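Local coordinates for protein phenol hydroxylase component phL (Pseudomonas stutzeri, PDB 3U52) that probably serves as the beta subunit of the multicomponent phenol hydroxylase, forming part of the hexameric hydroxylase rather than carrying its active site, at residues 37-42 against 145-150; 71-76 against 265-270; 203-208 against 287-292; 223-228 against 312-317. All coordinates share one frame; numbering follows the deposited sequence.

Interaction 1: 37-42 against 145-150; sequences YDIEAK and TATTVS
With CG set between its backbone N and carbonyl carbon (chi1 73°) and the chain folded again at chi2 (-80°), Glu40 swings its carboxylate back onto Thr147, whose OG1 stands beside its own backbone N. The meeting point is the start of helix 147-175 in an all-helical fold, with Ala146 at the N-cap position and residues 37-42 lying in the loop after helix 31-36. Thr147 OG1 donates to Glu40 OE2 over 2.8 Å, reaching it on the anti side and 27° out of the carboxylate plane. Thr147 N adds a weak bond to the same Glu40 OE2 at 3.4 Å, so hydroxyl and amide of one residue converge on one oxygen, and the helix start would be expected to stabilise its negative charge. Thr147 OG1 has a further polar partner in another protein chain, which places the contact at a subunit interface. Beside this grip, Ile39 CG2 approaches Thr147 OG1 to 3.6 Å. Tyr37 adds an aromatic face; its hydroxyl is occupied by Ser74. Thr148 bonds through OG1 to Val73 O and turns its methyl to the ring in a CH-pi contact, with Thr148 CG2 over one ring face of Tyr37 and nearest to Tyr37 CE2 at 3.8 Å.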
loop_
_atom_site.group_PDB
_atom_site.type_symbol
_atom_site.label_atom_id
_atom_site.label_comp_id
_atom_site.label_asym_id
_atom_site.label_seq_id
_atom_site.Cartn_x
_atom_site.Cartn_y
_atom_site.Cartn_z
ATOM N N TYR D 37 -12.507 -13.692 16.216
ATOM C CA TYR D 37 -13.416 -13.966 17.321
ATOM C C TYR D 37 -14.850 -13.876 16.870
ATOM O O TYR D 37 -15.247 -12.851 16.345
ATOM C CB TYR D 37 -13.197 -12.965 18.480
ATOM C CG TYR D 37 -11.910 -13.212 19.242
ATOM C CD1 TYR D 37 -10.716 -12.583 18.842
ATOM C CD2 TYR D 37 -11.875 -14.093 20.328
ATOM C CE1 TYR D 37 -9.538 -12.816 19.508
ATOM C CE2 TYR D 37 -10.690 -14.331 21.016
ATOM C CZ TYR D 37 -9.543 -13.690 20.600
ATOM O OH TYR D 37 -8.384 -13.908 21.252
ATOM N N ASP D 38 -15.627 -14.957 17.085
ATOM C CA ASP D 38 -17.116 -14.948 16.901
ATOM C C ASP D 38 -17.577 -14.647 15.483
ATOM O O ASP D 38 -18.632 -14.127 15.274
ATOM C CB ASP D 38 -17.765 -13.943 17.847
ATOM C CG ASP D 38 -17.370 -14.182 19.272
ATOM O OD1 ASP D 38 -17.452 -15.356 19.691
ATOM O OD2 ASP D 38 -16.932 -13.233 19.960
ATOM N N ILE D 39 -16.769 -15.002 14.505
ATOM C CA ILE D 39 -17.058 -14.678 13.146
ATOM C C ILE D 39 -17.757 -15.890 12.462
ATOM O O ILE D 39 -18.430 -15.749 11.441
ATOM C CB ILE D 39 -15.707 -14.275 12.568
ATOM C CG1 ILE D 39 -15.773 -12.896 11.963
ATOM C CG2 ILE D 39 -15.002 -15.341 11.831
ATOM C CD1 ILE D 39 -15.344 -11.916 12.968
ATOM N N GLU D 40 -17.607 -17.066 13.062
ATOM C CA GLU D 40 -18.166 -18.308 12.508
ATOM C C GLU D 40 -19.652 -18.465 12.859
ATOM O O GLU D 40 -20.151 -17.790 13.786
ATOM C CB GLU D 40 -17.367 -19.529 12.982
ATOM C CG GLU D 40 -17.591 -19.894 14.429
ATOM C CD GLU D 40 -16.805 -19.041 15.447
ATOM O OE1 GLU D 40 -17.134 -19.153 16.626
ATOM O OE2 GLU D 40 -15.880 -18.280 15.097
ATOM N N ALA D 41 -20.361 -19.317 12.101
ATOM C CA ALA D 41 -21.777 -19.688 12.422
ATOM C C ALA D 41 -21.763 -20.561 13.635
ATOM O O ALA D 41 -20.892 -21.449 13.754
ATOM C CB ALA D 41 -22.452 -20.429 11.243
ATOM N N LYS D 42 -22.729 -20.327 14.530
ATOM C CA LYS D 42 -22.802 -21.036 15.812
ATOM C C LYS D 42 -24.095 -21.810 16.074
ATOM O O LYS D 42 -24.113 -22.757 16.870
ATOM C CB LYS D 42 -22.591 -20.045 16.940
ATOM C CG LYS D 42 -21.156 -19.482 16.988
ATOM C CD LYS D 42 -21.109 -18.318 17.955
ATOM C CE LYS D 42 -19.659 -17.970 18.297
ATOM N NZ LYS D 42 -19.692 -16.845 19.275
ATOM N N THR D 145 -14.578 -25.646 16.438
ATOM C CA THR D 145 -15.638 -24.641 16.253
ATOM C C THR D 145 -15.105 -23.170 16.288
ATOM O O THR D 145 -15.549 -22.332 15.517
ATOM C CB THR D 145 -16.837 -24.840 17.239
ATOM O OG1 THR D 145 -16.329 -24.945 18.569
ATOM C CG2 THR D 145 -17.594 -26.114 16.907
ATOM N N ALA D 146 -14.154 -22.878 17.157
ATOM C CA ALA D 146 -13.689 -21.501 17.332
ATOM C C ALA D 146 -12.736 -21.127 16.196
ATOM O O ALA D 146 -11.847 -21.903 15.829
ATOM C CB ALA D 146 -13.000 -21.382 18.661
ATOM N N THR D 147 -12.929 -19.946 15.623
ATOM C CA THR D 147 -12.006 -19.416 14.574
ATOM C C THR D 147 -10.565 -19.333 15.050
ATOM O O THR D 147 -9.680 -19.643 14.292
ATOM C CB THR D 147 -12.486 -18.067 13.992
ATOM O OG1 THR D 147 -13.704 -18.326 13.310
ATOM C CG2 THR D 147 -11.470 -17.488 12.984
ATOM N N THR D 148 -10.350 -18.986 16.319
ATOM C CA THR D 148 -9.001 -18.885 16.899
ATOM C C THR D 148 -8.320 -20.241 16.843
ATOM O O THR D 148 -7.117 -20.322 16.624
ATOM C CB THR D 148 -8.992 -18.394 18.382
ATOM O OG1 THR D 148 -9.859 -19.222 19.174
ATOM C CG2 THR D 148 -9.446 -16.941 18.529
ATOM N N VAL D 149 -9.094 -21.314 17.036
ATOM C CA VAL D 149 -8.518 -22.667 17.016
ATOM C C VAL D 149 -8.398 -23.201 15.596
ATOM O O VAL D 149 -7.342 -23.687 15.219
ATOM C CB VAL D 149 -9.364 -23.612 17.895
ATOM C CG1 VAL D 149 -8.856 -25.058 17.777
ATOM C CG2 VAL D 149 -9.367 -23.088 19.364
ATOM N N SER D 150 -9.450 -23.097 14.782
ATOM C CA SER D 150 -9.343 -23.641 13.416
ATOM C C SER D 150 -8.287 -22.899 12.537
ATOM O O SER D 150 -7.583 -23.519 11.722
ATOM C CB SER D 150 -10.716 -23.668 12.741
ATOM O OG SER D 150 -11.220 -22.321 12.671
#

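Interaction 2: 71-76 against 265-270; sequences CAVSDP and NAMMKA
Val73 divides its two methyls between neighbouring turns of helix 251-274, from the long connection that joins helix 31-36 to helix 81-105. Its chi1 of 168° carries CG1 opposite the backbone N and CG2 opposite the carbonyl carbon, so the two branches reach different partners. Val73 CG1 lies 3.9 Å from Met267 CG and equally near to Met267 CB, whereas Val73 CG2 sits 3.9 Å from Ala270 CB. Met267 is extended through chi1 and chi2 and bends only at chi3 (75°). Its CB and CG therefore serve this contact while the thioether end runs on toward Phe212 and Thr215 of helix 211-240. Farther along the loop, Pro76 turns its CG and CD toward Ala266, with Pro76 CG 3.6 Å and Pro76 CD 3.9 Å from Ala266 CB. Ala266, Met267 and Ala270 form one face of the helix, and the small alanine methyls let the loop backbone come close: Ser74 O is 4.1 Å from Ala266 CB. Asp75 N, on the loop, bonds to the hydroxyl of Tyr32. No hydrogen bond joins the two segments. Between them the contact is therefore essentially apolar packing, burying 230 Å² in all, with polar tethers of the loop directed to other parts of the fold.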
loop_
_atom_site.group_PDB
_atom_site.type_symbol
_atom_site.label_atom_id
_atom_site.label_comp_id
_atom_site.label_asym_id
_atom_site.label_seq_id
_atom_site.Cartn_x
_atom_site.Cartn_y
_atom_site.Cartn_z
ATOM N N CYS D 71 -12.782 -19.758 22.634
ATOM C CA CYS D 71 -11.962 -18.529 22.469
ATOM C C CYS D 71 -11.023 -18.187 23.631
ATOM O O CYS D 71 -10.249 -17.241 23.519
ATOM C CB CYS D 71 -12.841 -17.320 22.218
ATOM S SG CYS D 71 -13.775 -17.545 20.761
ATOM N N ALA D 72 -11.095 -18.926 24.743
ATOM C CA ALA D 72 -10.007 -18.918 25.716
ATOM C C ALA D 72 -8.687 -19.343 25.044
ATOM O O ALA D 72 -7.594 -18.943 25.480
ATOM C CB ALA D 72 -10.305 -19.877 26.870
ATOM N N VAL D 73 -8.767 -20.186 24.023
ATOM C CA VAL D 73 -7.555 -20.588 23.312
ATOM C C VAL D 73 -7.295 -19.531 22.249
ATOM O O VAL D 73 -8.101 -19.369 21.330
ATOM C CB VAL D 73 -7.670 -21.999 22.692
ATOM C CG1 VAL D 73 -6.524 -22.258 21.732
ATOM C CG2 VAL D 73 -7.708 -23.078 23.788
ATOM N N SER D 74 -6.206 -18.783 22.415
ATOM C CA SER D 74 -5.850 -17.685 21.516
ATOM C C SER D 74 -4.381 -17.817 21.131
ATOM O O SER D 74 -3.613 -18.482 21.818
ATOM C CB SER D 74 -6.064 -16.326 22.180
ATOM O OG SER D 74 -7.440 -16.161 22.520
ATOM N N ASP D 75 -3.998 -17.149 20.054
ATOM C CA ASP D 75 -2.676 -17.316 19.466
ATOM C C ASP D 75 -1.760 -16.204 20.017
ATOM O O ASP D 75 -2.043 -15.022 19.809
ATOM C CB ASP D 75 -2.775 -17.230 17.939
ATOM C CG ASP D 75 -1.439 -17.516 17.239
ATOM O OD1 ASP D 75 -0.440 -17.766 17.927
ATOM O OD2 ASP D 75 -1.369 -17.479 16.005
ATOM N N PRO D 76 -0.680 -16.583 20.739
ATOM C CA PRO D 76 0.344 -15.628 21.190
ATOM C C PRO D 76 1.034 -14.857 20.047
ATOM O O PRO D 76 1.454 -13.721 20.268
ATOM C CB PRO D 76 1.372 -16.504 21.949
ATOM C CG PRO D 76 0.681 -17.822 22.197
ATOM C CD PRO D 76 -0.402 -17.969 21.152
ATOM N N ASN D 265 1.872 -24.742 23.107
ATOM C CA ASN D 265 1.868 -24.541 24.577
ATOM C C ASN D 265 0.728 -23.648 25.119
ATOM O O ASN D 265 0.155 -23.975 26.156
ATOM C CB ASN D 265 3.207 -23.991 25.068
ATOM C CG ASN D 265 4.336 -24.997 24.967
ATOM O OD1 ASN D 265 4.098 -26.192 24.818
ATOM N ND2 ASN D 265 5.581 -24.517 25.076
ATOM N N ALA D 266 0.398 -22.526 24.470
ATOM C CA ALA D 266 -0.750 -21.716 24.924
ATOM C C ALA D 266 -2.089 -22.506 24.846
ATOM O O ALA D 266 -2.938 -22.386 25.745
ATOM C CB ALA D 266 -0.854 -20.432 24.169
ATOM N N MET D 267 -2.281 -23.304 23.785
ATOM C CA MET D 267 -3.485 -24.106 23.664
ATOM C C MET D 267 -3.557 -25.210 24.753
ATOM O O MET D 267 -4.597 -25.360 25.400
ATOM C CB MET D 267 -3.570 -24.750 22.291
ATOM C CG MET D 267 -4.786 -25.713 22.123
ATOM S SD MET D 267 -4.814 -26.343 20.412
ATOM C CE MET D 267 -3.459 -27.536 20.481
ATOM N N MET D 268 -2.478 -25.961 24.942
ATOM C CA MET D 268 -2.394 -26.916 26.063
ATOM C C MET D 268 -2.629 -26.271 27.439
ATOM O O MET D 268 -3.361 -26.819 28.228
ATOM C CB MET D 268 -1.087 -27.689 26.052
ATOM C CG MET D 268 -1.004 -28.784 24.975
ATOM S SD MET D 268 -2.337 -30.013 25.037
ATOM C CE MET D 268 -1.799 -30.948 26.484
ATOM N N LYS D 269 -2.020 -25.124 27.732
ATOM C CA LYS D 269 -2.234 -24.454 29.028
ATOM C C LYS D 269 -3.693 -24.135 29.316
ATOM O O LYS D 269 -4.143 -24.296 30.445
ATOM C CB LYS D 269 -1.450 -23.157 29.152
ATOM C CG LYS D 269 0.036 -23.341 29.459
ATOM C CD LYS D 269 0.640 -22.027 30.014
ATOM C CE LYS D 269 1.024 -22.156 31.485
ATOM N NZ LYS D 269 2.174 -23.124 31.645
ATOM N N ALA D 270 -4.422 -23.674 28.295
ATOM C CA ALA D 270 -5.817 -23.262 28.467
ATOM C C ALA D 270 -6.748 -24.460 28.590
ATOM O O ALA D 270 -7.686 -24.423 29.387
ATOM C CB ALA D 270 -6.250 -22.332 27.327
#

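Interaction 3: 203-208 against 287-292; sequences EDTLVV and DHWEPQ
Val208 CG2 meets the CZ2-CH2 side of Trp289 obliquely, 3.6 Å from Trp289 CZ2. Thr205 also comes in at a slant to the indole, its CG2 4.3 Å from Trp289 CZ3; Asp204 O and Asp204 CB lie near Trp289 CH2. The tryptophan therefore fits against Asp204, Thr205 and the type I turn from Thr205 to Val208. Its CG stands beside the backbone N and opposite the carbonyl carbon (chi1 -69°), which directs the indole across to these residues. A second link is polar and indirect. Asp204 OD2 and Gln292 OE1 stay 4.4 Å apart, and a water donates to both, at 2.6 Å to Asp204 OD2 and 2.8 Å to Gln292 OE1.

In the next shell, Gln292 is fixed by its other amide atom: Gln292 NE2 donates to His288 O over 2.7 Å, with a fairly straight N-H...O angle of 164° but from 48° above the carbonyl plane. That bond leaves OE1 directed to the water. Gln292 NE2 and His288 CD2 both lie over one face of the indole near its rim. The orientation of Trp289 is set further by NE1 bonding to Glu213, while Val217 and Leu221 of helix 211-240 pack on the indole. Thr205 OG1 bonds back to Val202 O, and its side chain is about 9 Å from a bound xenon.

Two acceptors thus share one water that spends both protons on them, while the indole provides the apolar part of the contact: helices 196-205 and 276-302 are joined without a direct hydrogen bond between these segments.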
loop_
_atom_site.group_PDB
_atom_site.type_symbol
_atom_site.label_atom_id
_atom_site.label_comp_id
_atom_site.label_asym_id
_atom_site.label_seq_id
_atom_site.Cartn_x
_atom_site.Cartn_y
_atom_site.Cartn_z
ATOM N N GLU D 203 -0.472 -43.851 9.828
ATOM C CA GLU D 203 -1.754 -44.394 9.379
ATOM C C GLU D 203 -2.825 -44.524 10.500
ATOM O O GLU D 203 -4.034 -44.245 10.272
ATOM C CB GLU D 203 -1.563 -45.718 8.604
ATOM C CG GLU D 203 -0.755 -45.552 7.339
ATOM C CD GLU D 203 -0.634 -46.825 6.541
ATOM O OE1 GLU D 203 0.229 -46.911 5.620
ATOM O OE2 GLU D 203 -1.433 -47.739 6.833
ATOM N N ASP D 204 -2.380 -44.876 11.707
ATOM C CA ASP D 204 -3.259 -44.927 12.894
ATOM C C ASP D 204 -3.857 -43.551 13.269
ATOM O O ASP D 204 -5.059 -43.420 13.545
ATOM C CB ASP D 204 -2.523 -45.533 14.088
ATOM C CG ASP D 204 -2.309 -47.077 13.973
ATOM O OD1 ASP D 204 -2.851 -47.781 13.049
ATOM O OD2 ASP D 204 -1.539 -47.576 14.825
ATOM N N THR D 205 -3.027 -42.523 13.253
ATOM C CA THR D 205 -3.535 -41.167 13.498
ATOM C C THR D 205 -4.636 -40.712 12.526
ATOM O O THR D 205 -5.540 -39.960 12.914
ATOM C CB THR D 205 -2.413 -40.119 13.541
ATOM O OG1 THR D 205 -1.961 -39.809 12.196
ATOM C CG2 THR D 205 -1.261 -40.602 14.419
ATOM N N LEU D 206 -4.567 -41.185 11.287
ATOM C CA LEU D 206 -5.452 -40.744 10.227
ATOM C C LEU D 206 -6.887 -41.240 10.429
ATOM O O LEU D 206 -7.817 -40.860 9.722
ATOM C CB LEU D 206 -4.883 -41.191 8.879
ATOM C CG LEU D 206 -3.608 -40.479 8.359
ATOM C CD1 LEU D 206 -3.168 -41.056 7.029
ATOM C CD2 LEU D 206 -3.867 -38.979 8.140
ATOM N N VAL D 207 -7.064 -42.099 11.419
ATOM C CA VAL D 207 -8.334 -42.734 11.661
ATOM C C VAL D 207 -8.911 -42.225 13.015
ATOM O O VAL D 207 -10.032 -42.538 13.387
ATOM C CB VAL D 207 -8.011 -44.262 11.518
ATOM C CG1 VAL D 207 -8.295 -45.031 12.719
ATOM C CG2 VAL D 207 -8.502 -44.806 10.162
ATOM N N VAL D 208 -8.168 -41.388 13.716
ATOM C CA VAL D 208 -8.633 -40.798 14.994
ATOM C C VAL D 208 -9.839 -39.892 14.719
ATOM O O VAL D 208 -9.805 -39.074 13.804
ATOM C CB VAL D 208 -7.470 -40.016 15.718
ATOM C CG1 VAL D 208 -7.984 -39.140 16.923
ATOM C CG2 VAL D 208 -6.402 -40.968 16.174
ATOM N N ASP D 287 -0.973 -41.371 27.844
ATOM C CA ASP D 287 -0.605 -42.750 28.226
ATOM C C ASP D 287 -0.739 -43.716 27.064
ATOM O O ASP D 287 0.098 -44.593 26.887
ATOM C CB ASP D 287 -1.488 -43.290 29.365
ATOM C CG ASP D 287 -1.275 -42.592 30.701
ATOM O OD1 ASP D 287 -0.228 -41.938 30.957
ATOM O OD2 ASP D 287 -2.198 -42.719 31.518
ATOM N N HIS D 288 -1.812 -43.577 26.296
ATOM C CA HIS D 288 -1.991 -44.394 25.080
ATOM C C HIS D 288 -0.990 -44.067 23.940
ATOM O O HIS D 288 -0.389 -44.966 23.304
ATOM C CB HIS D 288 -3.433 -44.310 24.593
ATOM C CG HIS D 288 -3.730 -45.262 23.482
ATOM N ND1 HIS D 288 -3.682 -46.631 23.643
ATOM C CD2 HIS D 288 -4.051 -45.051 22.182
ATOM C CE1 HIS D 288 -3.967 -47.224 22.495
ATOM N NE2 HIS D 288 -4.198 -46.289 21.589
ATOM N N TRP D 289 -0.796 -42.771 23.672
ATOM C CA TRP D 289 -0.079 -42.385 22.452
ATOM C C TRP D 289 1.371 -42.032 22.600
ATOM O O TRP D 289 2.139 -42.250 21.671
ATOM C CB TRP D 289 -0.798 -41.198 21.794
ATOM C CG TRP D 289 -2.129 -41.512 21.211
ATOM C CD1 TRP D 289 -3.349 -41.222 21.743
ATOM C CD2 TRP D 289 -2.375 -42.105 19.951
ATOM N NE1 TRP D 289 -4.346 -41.606 20.884
ATOM C CE2 TRP D 289 -3.764 -42.139 19.770
ATOM C CE3 TRP D 289 -1.550 -42.582 18.927
ATOM C CZ2 TRP D 289 -4.348 -42.660 18.619
ATOM C CZ3 TRP D 289 -2.122 -43.092 17.802
ATOM C CH2 TRP D 289 -3.511 -43.133 17.650
ATOM N N GLU D 290 1.782 -41.456 23.731
ATOM C CA GLU D 290 3.188 -41.040 23.845
ATOM C C GLU D 290 4.225 -42.180 23.630
ATOM O O GLU D 290 5.226 -41.977 22.933
ATOM C CB GLU D 290 3.444 -40.204 25.112
ATOM C CG GLU D 290 4.866 -39.672 25.238
ATOM C CD GLU D 290 5.834 -40.668 25.926
ATOM O OE1 GLU D 290 5.427 -41.831 26.149
ATOM O OE2 GLU D 290 6.993 -40.291 26.262
ATOM N N PRO D 291 3.996 -43.386 24.218
ATOM C CA PRO D 291 4.917 -44.499 23.986
ATOM C C PRO D 291 4.864 -45.015 22.552
ATOM O O PRO D 291 5.804 -45.627 22.101
ATOM C CB PRO D 291 4.402 -45.591 24.957
ATOM C CG PRO D 291 3.554 -44.878 25.956
ATOM C CD PRO D 291 2.936 -43.747 25.186
ATOM N N GLN D 292 3.770 -44.800 21.835
ATOM C CA GLN D 292 3.742 -45.167 20.415
ATOM C C GLN D 292 4.603 -44.228 19.572
ATOM O O GLN D 292 5.236 -44.656 18.623
ATOM C CB GLN D 292 2.323 -45.151 19.903
ATOM C CG GLN D 292 1.487 -46.245 20.532
ATOM C CD GLN D 292 0.125 -46.260 19.976
ATOM O OE1 GLN D 292 -0.062 -46.526 18.783
ATOM N NE2 GLN D 292 -0.862 -45.974 20.821
HETATM O O HOH W 1 0.616 -47.321 16.186
#

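Interaction 4: 223-228 against 312-317; sequences DGMMYP and EARAEL
Gly224 opens the contact through its backbone, Gly224 O lying 4.1 Å from Leu317 CB. Here helix 211-240 meets helix 307-322, the two running in broadly opposed directions, 138° apart, with the short axes 8.7 Å from each other at closest.

Met225 takes the largest share. Its carbonyl oxygen Met225 O is 3.8 Å from Ala313 CB. The side chain leaves with an unusual chi1 of -96°, runs straight through chi2 and then bends at chi3 (-80°). This path takes Met225 SD alongside the aliphatic part of Arg314, 4.2 Å from Arg314 CG, and brings Met225 CE to 3.7 Å from Leu317 CD2. The thioether chain and the leucine cross at about a right angle, and Ala293 and Leu297 of helix 276-302 pack on the methionine as well.

Tyr227 turns away from this contact and lines a xenon pocket with Asp232 and Tyr257; its ring lies nearly parallel to that of Tyr257, and its hydroxyl bonds to Glu130. Pro228 closes the contact. Its CB packs against the methyl of Ala313, and Pro228 CB also lies 4.0 Å from Glu316 OE2. The other oxygen of Glu316 takes part in a salt bridge to Lys233, and the proline side chain is about 5 Å from a bound xenon.

Small residues thus permit approach at backbone level: both carbonyl contacts, of Gly224 O with Leu317 CB and of Met225 O with Ala313 CB, go with a separation of 5.3 Å between Met225 CA and Ala313 CA. The pairing is apolar at its centre, with charge confined to the margin.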
loop_
_atom_site.group_PDB
_atom_site.type_symbol
_atom_site.label_atom_id
_atom_site.label_comp_id
_atom_site.label_asym_id
_atom_site.label_seq_id
_atom_site.Cartn_x
_atom_site.Cartn_y
_atom_site.Cartn_z
ATOM N N ASP D 223 5.334 -34.433 17.095
ATOM C CA ASP D 223 6.201 -33.304 16.740
ATOM C C ASP D 223 7.156 -32.940 17.871
ATOM O O ASP D 223 8.292 -32.575 17.610
ATOM C CB ASP D 223 5.356 -32.076 16.352
ATOM C CG ASP D 223 4.578 -32.278 15.030
ATOM O OD1 ASP D 223 4.682 -33.349 14.361
ATOM O OD2 ASP D 223 3.809 -31.355 14.652
ATOM N N GLY D 224 6.697 -33.033 19.117
ATOM C CA GLY D 224 7.492 -32.613 20.248
ATOM C C GLY D 224 8.640 -33.538 20.611
ATOM O O GLY D 224 9.479 -33.205 21.466
ATOM N N MET D 225 8.679 -34.707 19.983
ATOM C CA MET D 225 9.806 -35.618 20.120
ATOM C C MET D 225 10.536 -35.670 18.802
ATOM O O MET D 225 11.771 -35.624 18.785
ATOM C CB MET D 225 9.308 -37.032 20.488
ATOM C CG MET D 225 9.332 -37.341 21.991
ATOM S SD MET D 225 8.911 -39.078 22.305
ATOM C CE MET D 225 7.121 -39.013 22.166
ATOM N N MET D 226 9.784 -35.741 17.693
ATOM C CA MET D 226 10.391 -35.847 16.355
ATOM C C MET D 226 11.295 -34.678 15.937
ATOM O O MET D 226 12.406 -34.889 15.431
ATOM C CB MET D 226 9.321 -36.036 15.285
ATOM C CG MET D 226 9.892 -36.122 13.883
ATOM S SD MET D 226 8.633 -36.625 12.723
ATOM C CE MET D 226 7.663 -35.094 12.684
ATOM N N TYR D 227 10.776 -33.461 16.070
ATOM C CA TYR D 227 11.521 -32.286 15.653
ATOM C C TYR D 227 12.847 -32.137 16.406
ATOM O O TYR D 227 13.858 -31.963 15.769
ATOM C CB TYR D 227 10.628 -31.026 15.697
ATOM C CG TYR D 227 9.926 -30.866 14.384
ATOM C CD1 TYR D 227 8.825 -31.637 14.079
ATOM C CD2 TYR D 227 10.437 -29.995 13.401
ATOM C CE1 TYR D 227 8.194 -31.530 12.856
ATOM C CE2 TYR D 227 9.822 -29.871 12.159
ATOM C CZ TYR D 227 8.713 -30.646 11.903
ATOM O OH TYR D 227 8.097 -30.522 10.699
ATOM N N PRO D 228 12.839 -32.208 17.766
ATOM C CA PRO D 228 14.165 -32.206 18.433
ATOM C C PRO D 228 15.082 -33.351 17.997
ATOM O O PRO D 228 16.248 -33.105 17.716
ATOM C CB PRO D 228 13.820 -32.296 19.931
ATOM C CG PRO D 228 12.357 -31.666 20.010
ATOM C CD PRO D 228 11.726 -32.245 18.752
ATOM N N GLU D 312 16.678 -38.365 25.441
ATOM C CA GLU D 312 16.721 -36.933 25.787
ATOM C C GLU D 312 15.545 -36.131 25.214
ATOM O O GLU D 312 15.097 -35.174 25.826
ATOM C CB GLU D 312 18.010 -36.302 25.296
ATOM C CG GLU D 312 19.258 -36.870 25.926
ATOM C CD GLU D 312 20.493 -36.228 25.350
ATOM O OE1 GLU D 312 20.444 -35.895 24.150
ATOM O OE2 GLU D 312 21.494 -36.030 26.094
ATOM N N ALA D 313 15.072 -36.512 24.028
ATOM C CA ALA D 313 13.952 -35.808 23.408
ATOM C C ALA D 313 12.693 -36.138 24.189
ATOM O O ALA D 313 11.842 -35.258 24.413
ATOM C CB ALA D 313 13.812 -36.159 21.920
ATOM N N ARG D 314 12.603 -37.389 24.662
ATOM C CA ARG D 314 11.483 -37.811 25.486
ATOM C C ARG D 314 11.471 -37.076 26.813
ATOM O O ARG D 314 10.407 -36.720 27.336
ATOM C CB ARG D 314 11.509 -39.329 25.700
ATOM C CG ARG D 314 10.236 -39.868 26.249
ATOM C CD ARG D 314 10.363 -41.322 26.543
ATOM N NE ARG D 314 9.047 -41.953 26.537
ATOM C CZ ARG D 314 8.862 -43.266 26.563
ATOM N NH1 ARG D 314 9.920 -44.071 26.616
ATOM N NH2 ARG D 314 7.627 -43.765 26.549
ATOM N N ALA D 315 12.667 -36.847 27.353
ATOM C CA ALA D 315 12.799 -36.172 28.637
ATOM C C ALA D 315 12.394 -34.717 28.458
ATOM O O ALA D 315 11.718 -34.158 29.305
ATOM C CB ALA D 315 14.249 -36.257 29.154
ATOM N N GLU D 316 12.832 -34.106 27.359
ATOM C CA GLU D 316 12.426 -32.728 27.027
ATOM C C GLU D 316 10.891 -32.567 26.871
ATOM O O GLU D 316 10.295 -31.674 27.478
ATOM C CB GLU D 316 13.208 -32.215 25.816
ATOM C CG GLU D 316 14.745 -32.153 26.062
ATOM C CD GLU D 316 15.579 -31.976 24.763
ATOM O OE1 GLU D 316 16.831 -32.164 24.791
ATOM O OE2 GLU D 316 14.976 -31.644 23.713
ATOM N N LEU D 317 10.243 -33.468 26.127
ATOM C CA LEU D 317 8.767 -33.504 26.084
ATOM C C LEU D 317 8.114 -33.695 27.466
ATOM O O LEU D 317 7.102 -33.071 27.784
ATOM C CB LEU D 317 8.261 -34.581 25.110
ATOM C CG LEU D 317 6.734 -34.727 24.996
ATOM C CD1 LEU D 317 6.151 -33.426 24.441
ATOM C CD2 LEU D 317 6.324 -35.948 24.132
#

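The four contacts form two connected pairs. Interactions 1 and 2 have centres 14 Å apart and are linked by two probable hydrogen bonds: Tyr37 OH lies 2.8 Å from Ser74 OG, and Thr148 OG1 2.8 Å from Val73 O. Interactions 3 and 4, centres 16 Å apart, are joined by a salt bridge between Glu290 OE2 and Arg314 NE at 2.7 Å. Met225 CE also packs 3.6 Å from Glu290 O. Interactions 1 and 4 lie on opposite sides of the chain's centre, 31 Å between centres. A bound xenon lies about 5 Å from the Pro228 side chain and one about 9 Å from that of Thr205; Tyr227 of interaction 4 belongs to the xenon pocket.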